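Putative uncharacterized protein (Staphylococcus aureus subsp. aureus Mu50, PDB 3FYM) is of unknown function but is probably a membrane protein that binds DNA through its soluble N-terminal helix-turn-helix domain. Local coordinates at residues T26-R30 against E31-H35. Sequence-based numbering, arbitrary orientation. Where two conformers were deposited one is given.
Sequences TGIKR and EMLVH. With ZN (zinc ion), chain B.
Ile-28 lays its CG2 methyl against the start of the next helix, 3.8 Å from CB of Met-32 and equally close to CD2 of Leu-33. That branch is placed by the first torsion (chi1 -53°), which sets CG2 opposite the backbone N. Leu-33 answers with both methyls: CD2 packs on the isoleucine side chain, while CD1 lies 3.5 Å from the carbonyl O of Ile-28 and approaches OG1 of Thr-26.

Backbone hydrogen bonds carry the chain from turn into helix. Lys-29, the N-cap residue, accepts on its carbonyl O the N-H of Leu-33 at 3.0 Å and, more weakly, that of Met-32. The next helical hydrogen bond runs from Val-34 N to Arg-30 O at 2.9 Å. Earlier, Gly-27 leaves helix 19-26 with positive phi (74°), and Ile-28 N makes a weak hydrogen bond back to OG1 of Thr-26, itself hydrogen-bonded to Leu-22 O.

Glu-31 and His-35, one helical turn apart, bind zinc through OE2 at 1.9 Å and NE2 at 2.0 Å; a water is a third ligand. The glutamate reaches it with an extended chain, its CG anti to the backbone N (chi1 173°). Glu-31 O stands 3.2 Å above one face of the His-35 imidazole, toward the ring's rim; Met-32 SD is at the edge. OE1 of Glu-40 accepts a hydrogen bond from ND1, so the ring is held from both nitrogens.

This is the turn of the helix-turn-helix and the start of helix 30-37, probably the DNA-recognition helix as in relatives; Leu-33 packs against Leu-19 and Leu-22 of helix 19-26, while Phe-53 and Tyr-57 of helix 50-60 touch Ile-28 and Leu-33.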
loop_
_atom_site.group_PDB
_atom_site.type_symbol
_atom_site.label_atom_id
_atom_site.label_comp_id
_atom_site.label_asym_id
_atom_site.label_seq_id
_atom_site.Cartn_x
_atom_site.Cartn_y
_atom_site.Cartn_z
ATOM N N THR A 26 -3.324 4.423 -9.548
ATOM C CA THR A 26 -3.184 4.985 -8.203
ATOM C C THR A 26 -2.532 6.337 -8.223
ATOM O O THR A 26 -2.636 7.120 -7.275
ATOM C CB THR A 26 -2.340 4.115 -7.266
ATOM O OG1 THR A 26 -1.075 3.811 -7.895
ATOM C CG2 THR A 26 -2.958 2.751 -7.068
ATOM N N GLY A 27 -1.726 6.612 -9.260
ATOM C CA GLY A 27 -0.858 7.761 -9.260
ATOM C C GLY A 27 0.358 7.722 -8.393
ATOM O O GLY A 27 1.111 8.684 -8.209
ATOM N N ILE A 28 0.760 6.714 -7.743
ATOM C CA ILE A 28 1.840 6.281 -6.927
ATOM C C ILE A 28 2.883 5.632 -7.859
ATOM O O ILE A 28 2.667 4.677 -8.574
ATOM C CB ILE A 28 1.442 5.319 -5.807
ATOM C CG1 ILE A 28 0.304 5.895 -4.945
ATOM C CG2 ILE A 28 2.652 4.994 -4.946
ATOM C CD1 ILE A 28 -0.334 4.864 -4.024
ATOM N N LYS A 29 4.109 6.132 -7.740
ATOM C CA LYS A 29 5.191 5.634 -8.578
ATOM C C LYS A 29 5.495 4.189 -8.241
ATOM O O LYS A 29 5.446 3.752 -7.080
ATOM C CB LYS A 29 6.466 6.456 -8.405
ATOM C CG LYS A 29 6.454 7.776 -9.174
ATOM C CD LYS A 29 7.786 8.486 -9.016
ATOM C CE LYS A 29 7.819 9.868 -9.680
ATOM N NZ LYS A 29 8.798 9.823 -10.809
ATOM N N ARG A 30 5.887 3.426 -9.264
ATOM C CA ARG A 30 6.138 1.987 -9.120
ATOM C C ARG A 30 7.141 1.712 -8.024
ATOM O O ARG A 30 6.981 0.725 -7.328
ATOM C CB ARG A 30 6.516 1.222 -10.419
ATOM C CG ARG A 30 7.832 1.545 -10.935
ATOM C CD ARG A 30 8.098 0.860 -12.221
ATOM N NE ARG A 30 8.004 -0.595 -12.370
ATOM C CZ ARG A 30 7.118 -1.281 -13.072
ATOM N NH1 ARG A 30 6.114 -0.688 -13.659
ATOM N NH2 ARG A 30 7.233 -2.626 -13.135
ATOM N N GLU A 31 8.184 2.529 -7.888
ATOM C CA GLU A 31 9.154 2.295 -6.815
ATOM C C GLU A 31 8.461 2.199 -5.483
ATOM O O GLU A 31 8.793 1.360 -4.636
ATOM C CB GLU A 31 10.183 3.426 -6.799
ATOM C CG GLU A 31 11.140 3.388 -5.639
ATOM C CD GLU A 31 12.033 4.582 -5.466
ATOM O OE1 GLU A 31 12.008 5.480 -6.325
ATOM O OE2 GLU A 31 12.766 4.675 -4.453
ATOM N N MET A 32 7.540 3.120 -5.234
ATOM C CA MET A 32 6.858 3.189 -3.965
ATOM C C MET A 32 5.851 2.065 -3.807
ATOM O O MET A 32 5.698 1.522 -2.720
ATOM C CB MET A 32 6.211 4.564 -3.767
ATOM C CG MET A 32 7.172 5.711 -3.956
ATOM S SD MET A 32 8.649 5.543 -2.929
ATOM C CE MET A 32 9.719 6.762 -3.740
ATOM N N LEU A 33 5.170 1.686 -4.897
ATOM C CA LEU A 33 4.294 0.521 -4.851
ATOM C C LEU A 33 5.090 -0.727 -4.462
ATOM O O LEU A 33 4.600 -1.529 -3.655
ATOM C CB LEU A 33 3.600 0.303 -6.219
ATOM C CG LEU A 33 2.615 1.413 -6.609
ATOM C CD1 LEU A 33 2.161 1.257 -8.061
ATOM C CD2 LEU A 33 1.386 1.448 -5.696
ATOM N N VAL A 34 6.264 -0.936 -5.033
ATOM C CA VAL A 34 7.092 -2.088 -4.661
ATOM C C VAL A 34 7.522 -2.007 -3.244
ATOM O O VAL A 34 7.529 -2.994 -2.515
ATOM C CB VAL A 34 8.246 -2.241 -5.665
ATOM C CG1 VAL A 34 9.226 -3.322 -5.196
ATOM C CG2 VAL A 34 7.704 -2.597 -7.059
ATOM N N HIS A 35 7.911 -0.787 -2.767
ATOM C CA HIS A 35 8.213 -0.662 -1.331
ATOM C C HIS A 35 7.015 -1.083 -0.479
ATOM O O HIS A 35 7.199 -1.846 0.489
ATOM C CB HIS A 35 8.673 0.727 -0.954
ATOM C CG HIS A 35 9.998 1.152 -1.478
ATOM N ND1 HIS A 35 11.087 0.300 -1.490
ATOM C CD2 HIS A 35 10.451 2.294 -1.965
ATOM C CE1 HIS A 35 12.125 0.967 -2.001
ATOM N NE2 HIS A 35 11.792 2.218 -2.305
HETATM ZN ZN ZN B . 13.098 3.556 -2.933
HETATM O O HOH W 1 13.332 4.993 -1.572
#